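Putative metalloprotease II (Bacteroides fragilis, PDB 4ON1) is a zinc-bound, fragilysin-related protein from a pathogenicity island, probably a secreted metalloendopeptidase that cleaves peptide bonds in other proteins. Local coordinates at residues Leu21-Leu35 with Asn85-Leu97. Numbering follows the deposited sequence.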
loop_
_atom_site.group_PDB
_atom_site.type_symbol
_atom_site.label_atom_id
_atom_site.label_comp_id
_atom_site.label_asym_id
_atom_site.label_seq_id
_atom_site.Cartn_x
_atom_site.Cartn_y
_atom_site.Cartn_z
ATOM N N LEU A 21 -14.991 -14.574 -14.074
ATOM C CA LEU A 21 -14.936 -14.388 -12.637
ATOM C C LEU A 21 -16.189 -13.669 -12.174
ATOM O O LEU A 21 -16.480 -12.557 -12.621
ATOM C CB LEU A 21 -13.673 -13.607 -12.250
ATOM C CG LEU A 21 -13.339 -13.433 -10.765
ATOM C CD1 LEU A 21 -13.158 -14.784 -10.083
ATOM C CD2 LEU A 21 -12.082 -12.588 -10.604
ATOM N N ASN A 22 -16.942 -14.327 -11.299
ATOM C CA ASN A 22 -18.121 -13.726 -10.688
ATOM C C ASN A 22 -17.703 -13.096 -9.368
ATOM O O ASN A 22 -17.430 -13.795 -8.397
ATOM C CB ASN A 22 -19.224 -14.772 -10.488
ATOM C CG ASN A 22 -20.519 -14.171 -9.959
ATOM O OD1 ASN A 22 -20.511 -13.173 -9.238
ATOM N ND2 ASN A 22 -21.639 -14.783 -10.315
ATOM N N LEU A 23 -17.647 -11.769 -9.353
ATOM C CA LEU A 23 -17.147 -11.022 -8.207
ATOM C C LEU A 23 -17.993 -11.220 -6.953
ATOM O O LEU A 23 -17.488 -11.115 -5.834
ATOM C CB LEU A 23 -17.063 -9.531 -8.555
ATOM C CG LEU A 23 -16.019 -9.144 -9.612
ATOM C CD1 LEU A 23 -16.258 -7.734 -10.120
ATOM C CD2 LEU A 23 -14.615 -9.257 -9.030
ATOM N N ARG A 24 -19.277 -11.502 -7.130
ATOM C CA ARG A 24 -20.150 -11.718 -5.986
ATOM C C ARG A 24 -19.918 -13.077 -5.319
ATOM O O ARG A 24 -19.969 -13.191 -4.096
ATOM C CB ARG A 24 -21.617 -11.606 -6.408
ATOM C CG ARG A 24 -22.097 -10.192 -6.672
ATOM C CD ARG A 24 -23.340 -9.873 -5.853
ATOM N NE ARG A 24 -23.819 -8.516 -6.109
ATOM C CZ ARG A 24 -24.930 -8.227 -6.778
ATOM N NH1 ARG A 24 -25.702 -9.201 -7.241
ATOM N NH2 ARG A 24 -25.280 -6.963 -6.967
ATOM N N SER A 25 -19.655 -14.106 -6.118
ATOM C CA SER A 25 -19.617 -15.466 -5.588
ATOM C C SER A 25 -18.199 -15.992 -5.398
ATOM O O SER A 25 -18.008 -17.086 -4.875
ATOM C CB SER A 25 -20.389 -16.416 -6.506
ATOM O OG SER A 25 -19.743 -16.510 -7.765
ATOM N N MET A 26 -17.203 -15.230 -5.831
ATOM C CA MET A 26 -15.841 -15.753 -5.836
ATOM C C MET A 26 -15.287 -15.891 -4.419
ATOM O O MET A 26 -15.592 -15.085 -3.536
ATOM C CB MET A 26 -14.922 -14.853 -6.660
ATOM C CG MET A 26 -14.597 -13.543 -5.988
ATOM S SD MET A 26 -13.444 -12.542 -6.929
ATOM C CE MET A 26 -13.359 -11.118 -5.842
ATOM N N ASP A 27 -14.493 -16.931 -4.196
ATOM C CA ASP A 27 -13.680 -16.992 -2.990
ATOM C C ASP A 27 -12.208 -17.076 -3.401
ATOM O O ASP A 27 -11.894 -16.894 -4.582
ATOM C CB ASP A 27 -14.095 -18.160 -2.090
ATOM C CG ASP A 27 -13.997 -19.504 -2.777
ATOM O OD1 ASP A 27 -13.378 -19.600 -3.857
ATOM O OD2 ASP A 27 -14.541 -20.482 -2.219
ATOM N N TYR A 28 -11.319 -17.336 -2.445
ATOM C CA TYR A 28 -9.883 -17.307 -2.718
ATOM C C TYR A 28 -9.485 -18.189 -3.902
ATOM O O TYR A 28 -8.738 -17.753 -4.775
ATOM C CB TYR A 28 -9.066 -17.728 -1.483
ATOM C CG TYR A 28 -7.578 -17.785 -1.777
ATOM C CD1 TYR A 28 -6.806 -16.629 -1.772
ATOM C CD2 TYR A 28 -6.953 -18.988 -2.090
ATOM C CE1 TYR A 28 -5.448 -16.669 -2.060
ATOM C CE2 TYR A 28 -5.590 -19.040 -2.378
ATOM C CZ TYR A 28 -4.847 -17.876 -2.360
ATOM O OH TYR A 28 -3.501 -17.929 -2.643
ATOM N N GLU A 29 -9.962 -19.428 -3.940
ATOM C CA GLU A 29 -9.529 -20.316 -5.013
ATOM C C GLU A 29 -9.961 -19.828 -6.397
ATOM O O GLU A 29 -9.253 -20.051 -7.374
ATOM C CB GLU A 29 -10.030 -21.740 -4.771
ATOM C CG GLU A 29 -9.338 -22.423 -3.594
ATOM C CD GLU A 29 -7.823 -22.555 -3.789
ATOM O OE1 GLU A 29 -7.077 -22.466 -2.786
ATOM O OE2 GLU A 29 -7.375 -22.764 -4.940
ATOM N N ASP A 30 -11.109 -19.160 -6.485
ATOM C CA ASP A 30 -11.530 -18.581 -7.764
ATOM C C ASP A 30 -10.580 -17.485 -8.239
ATOM O O ASP A 30 -10.070 -17.531 -9.361
ATOM C CB ASP A 30 -12.932 -17.997 -7.659
ATOM C CG ASP A 30 -13.990 -19.055 -7.421
ATOM O OD1 ASP A 30 -13.891 -20.154 -8.009
ATOM O OD2 ASP A 30 -14.921 -18.777 -6.641
ATOM N N LEU A 31 -10.359 -16.493 -7.385
ATOM C CA LEU A 31 -9.532 -15.350 -7.757
ATOM C C LEU A 31 -8.078 -15.773 -7.933
ATOM O O LEU A 31 -7.440 -15.398 -8.919
ATOM C CB LEU A 31 -9.646 -14.240 -6.713
ATOM C CG LEU A 31 -8.811 -12.991 -7.006
ATOM C CD1 LEU A 31 -8.988 -12.544 -8.456
ATOM C CD2 LEU A 31 -9.182 -11.871 -6.047
ATOM N N ALA A 32 -7.562 -16.571 -6.997
ATOM C CA ALA A 32 -6.188 -17.057 -7.099
ATOM C C ALA A 32 -6.018 -17.971 -8.311
ATOM O O ALA A 32 -4.955 -17.996 -8.936
ATOM C CB ALA A 32 -5.775 -17.792 -5.812
ATOM N N GLY A 33 -7.070 -18.715 -8.641
ATOM C CA GLY A 33 -7.060 -19.583 -9.808
ATOM C C GLY A 33 -6.826 -18.790 -11.082
ATOM O O GLY A 33 -6.153 -19.252 -12.010
ATOM N N VAL A 34 -7.386 -17.586 -11.123
ATOM C CA VAL A 34 -7.168 -16.678 -12.251
ATOM C C VAL A 34 -5.781 -16.022 -12.190
ATOM O O VAL A 34 -5.000 -16.109 -13.148
ATOM C CB VAL A 34 -8.255 -15.580 -12.301
ATOM C CG1 VAL A 34 -7.940 -14.541 -13.364
ATOM C CG2 VAL A 34 -9.633 -16.198 -12.531
ATOM N N LEU A 35 -5.471 -15.382 -11.065
ATOM C CA LEU A 35 -4.240 -14.597 -10.947
ATOM C C LEU A 35 -2.956 -15.414 -11.076
ATOM O O LEU A 35 -1.972 -14.935 -11.630
ATOM C CB LEU A 35 -4.217 -13.833 -9.616
ATOM C CG LEU A 35 -5.311 -12.776 -9.440
ATOM C CD1 LEU A 35 -5.176 -12.024 -8.114
ATOM C CD2 LEU A 35 -5.310 -11.802 -10.601
ATOM N N ASN A 85 -6.294 -3.035 -10.274
ATOM C CA ASN A 85 -5.132 -3.650 -9.644
ATOM C C ASN A 85 -5.557 -4.931 -8.960
ATOM O O ASN A 85 -6.717 -5.070 -8.573
ATOM C CB ASN A 85 -4.481 -2.719 -8.612
ATOM C CG ASN A 85 -3.755 -1.546 -9.249
ATOM O OD1 ASN A 85 -4.170 -0.393 -9.110
ATOM N ND2 ASN A 85 -2.671 -1.838 -9.958
ATOM N N ALA A 86 -4.614 -5.856 -8.793
ATOM C CA ALA A 86 -4.875 -7.081 -8.050
ATOM C C ALA A 86 -3.628 -7.507 -7.312
ATOM O O ALA A 86 -2.516 -7.104 -7.661
ATOM C CB ALA A 86 -5.355 -8.203 -8.981
ATOM N N ILE A 87 -3.834 -8.306 -6.272
ATOM C CA ILE A 87 -2.754 -8.835 -5.454
ATOM C C ILE A 87 -2.945 -10.329 -5.260
ATOM O O ILE A 87 -4.048 -10.761 -4.947
ATOM C CB ILE A 87 -2.716 -8.131 -4.085
ATOM C CG1 ILE A 87 -2.571 -6.615 -4.283
ATOM C CG2 ILE A 87 -1.581 -8.667 -3.232
ATOM C CD1 ILE A 87 -2.710 -5.813 -3.010
ATOM N N LEU A 88 -1.886 -11.118 -5.454
ATOM C CA LEU A 88 -1.959 -12.545 -5.159
ATOM C C LEU A 88 -0.955 -12.932 -4.094
ATOM O O LEU A 88 0.252 -12.863 -4.311
ATOM C CB LEU A 88 -1.718 -13.402 -6.407
ATOM C CG LEU A 88 -1.651 -14.905 -6.085
ATOM C CD1 LEU A 88 -2.940 -15.408 -5.429
ATOM C CD2 LEU A 88 -1.346 -15.717 -7.329
ATOM N N SER A 89 -1.473 -13.330 -2.939
ATOM C CA SER A 89 -0.655 -13.905 -1.884
ATOM C C SER A 89 -1.059 -15.353 -1.709
ATOM O O SER A 89 -2.123 -15.756 -2.171
ATOM C CB SER A 89 -0.841 -13.135 -0.576
ATOM O OG SER A 89 -0.425 -13.899 0.541
ATOM N N GLN A 90 -0.233 -16.136 -1.032
ATOM C CA GLN A 90 -0.603 -17.517 -0.763
ATOM C C GLN A 90 -1.732 -17.605 0.269
ATOM O O GLN A 90 -2.391 -18.635 0.376
ATOM C CB GLN A 90 0.619 -18.318 -0.299
ATOM C CG GLN A 90 1.626 -18.538 -1.421
ATOM C CD GLN A 90 2.846 -19.317 -0.985
ATOM O OE1 GLN A 90 2.862 -19.927 0.086
ATOM N NE2 GLN A 90 3.873 -19.318 -1.827
ATOM N N SER A 91 -1.968 -16.514 0.997
ATOM C CA SER A 91 -2.967 -16.484 2.073
ATOM C C SER A 91 -4.224 -15.679 1.739
ATOM O O SER A 91 -5.244 -15.778 2.428
ATOM C CB SER A 91 -2.345 -15.907 3.343
ATOM O OG SER A 91 -1.197 -16.642 3.712
ATOM N N TYR A 92 -4.137 -14.839 0.717
ATOM C CA TYR A 92 -5.257 -13.982 0.368
ATOM C C TYR A 92 -5.062 -13.452 -1.045
ATOM O O TYR A 92 -3.973 -13.548 -1.606
ATOM C CB TYR A 92 -5.378 -12.820 1.366
ATOM C CG TYR A 92 -4.160 -11.932 1.334
ATOM C CD1 TYR A 92 -4.061 -10.891 0.414
ATOM C CD2 TYR A 92 -3.091 -12.162 2.188
ATOM C CE1 TYR A 92 -2.947 -10.095 0.362
ATOM C CE2 TYR A 92 -1.966 -11.369 2.146
ATOM C CZ TYR A 92 -1.904 -10.337 1.225
ATOM O OH TYR A 92 -0.794 -9.541 1.155
ATOM N N ALA A 93 -6.108 -12.860 -1.602
ATOM C CA ALA A 93 -5.991 -12.183 -2.884
ATOM C C ALA A 93 -6.958 -11.023 -2.892
ATOM O O ALA A 93 -7.945 -11.026 -2.149
ATOM C CB ALA A 93 -6.275 -13.134 -4.050
ATOM N N THR A 94 -6.660 -10.012 -3.701
ATOM C CA THR A 94 -7.523 -8.840 -3.778
ATOM C C THR A 94 -7.629 -8.356 -5.207
ATOM O O THR A 94 -6.747 -8.607 -6.021
ATOM C CB THR A 94 -7.000 -7.651 -2.926
ATOM O OG1 THR A 94 -5.810 -7.126 -3.524
ATOM C CG2 THR A 94 -6.718 -8.076 -1.490
ATOM N N ILE A 95 -8.712 -7.646 -5.485
ATOM C CA ILE A 95 -8.884 -6.893 -6.710
ATOM C C ILE A 95 -9.362 -5.515 -6.317
ATOM O O ILE A 95 -10.240 -5.381 -5.464
ATOM C CB ILE A 95 -9.922 -7.517 -7.671
ATOM C CG1 ILE A 95 -9.505 -8.912 -8.122
ATOM C CG2 ILE A 95 -10.102 -6.635 -8.901
ATOM C CD1 ILE A 95 -10.347 -9.424 -9.278
ATOM N N ARG A 96 -8.765 -4.491 -6.913
ATOM C CA ARG A 96 -9.221 -3.129 -6.704
ATOM C C ARG A 96 -9.592 -2.534 -8.047
ATOM O O ARG A 96 -8.788 -2.559 -8.983
ATOM C CB ARG A 96 -8.143 -2.288 -6.007
ATOM C CG ARG A 96 -8.544 -0.842 -5.797
ATOM C CD ARG A 96 -7.528 -0.093 -4.963
ATOM N NE ARG A 96 -7.542 -0.536 -3.574
ATOM C CZ ARG A 96 -6.814 0.010 -2.609
ATOM N NH1 ARG A 96 -6.014 1.033 -2.878
ATOM N NH2 ARG A 96 -6.893 -0.464 -1.372
ATOM N N LEU A 97 -10.810 -2.016 -8.159
ATOM C CA LEU A 97 -11.211 -1.377 -9.401
ATOM C C LEU A 97 -12.306 -0.337 -9.198
ATOM O O LEU A 97 -12.827 -0.168 -8.094
ATOM C CB LEU A 97 -11.655 -2.434 -10.415
ATOM C CG LEU A 97 -12.537 -3.586 -9.934
ATOM C CD1 LEU A 97 -13.934 -3.115 -9.614
ATOM C CD2 LEU A 97 -12.582 -4.686 -10.978
#
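The phenol of Tyr-28 donates to the carbonyl oxygen of Ser-89, with OH 2.6 Å from O. The hydroxyl lies in the carbonyl plane, on a lone pair, and the C=O...OH angle is 143°. With CG anti to the backbone N (chi1 176°), the ring swings from the first turn of helix 28-35 over to the 89-91 turn that joins strands 84-88 and 92-99. Its edge meets the backbone at the start of strand 92-97: CE1 sits 3.4 Å from the carbonyl carbon of Tyr-92, near the ring plane, while Ala-32 CB lies over one face, offset toward the rim. The turn is braced from within by an ST turn, Ser-91 N donating to Ser-89 OG, and Ser-89 OG is also bonded to Glu-68.

Further along the helix the contact is aliphatic. Ala-32 CB touches Leu-88 CD1 at 3.7 Å, and the same methyl of Leu-88 lies beside the Tyr-28 hydroxyl. One turn on from Tyr-28, Leu-31 sets CD2 3.7 Å from Ala-93 CB and crosses the Ile-95 side chain at a slant, its CD1 3.5 Å from Ile-95 CD1. That Ile-95 methyl also meets Leu-21 CD2 tip to tip at 3.8 Å. Leu-35 turns its CG beside the backbone N, which brings both its methyls to Ala-86 CB, each 3.9 Å away.

Helix 28-35 thus lies across one face of the hairpin, at 74° to strand 92-97, in the fragilysin-type N-terminal domain and away from the zinc. Helix 217-230 touches Ile-87 and Tyr-92, whose CB atoms point away from helix 28-35. Chemically, apolar packing carries most of the contact, while the single phenol-carbonyl bond ties the helix start to the hairpin turn and gives the hydroxyl of a buried tyrosine a polar partner.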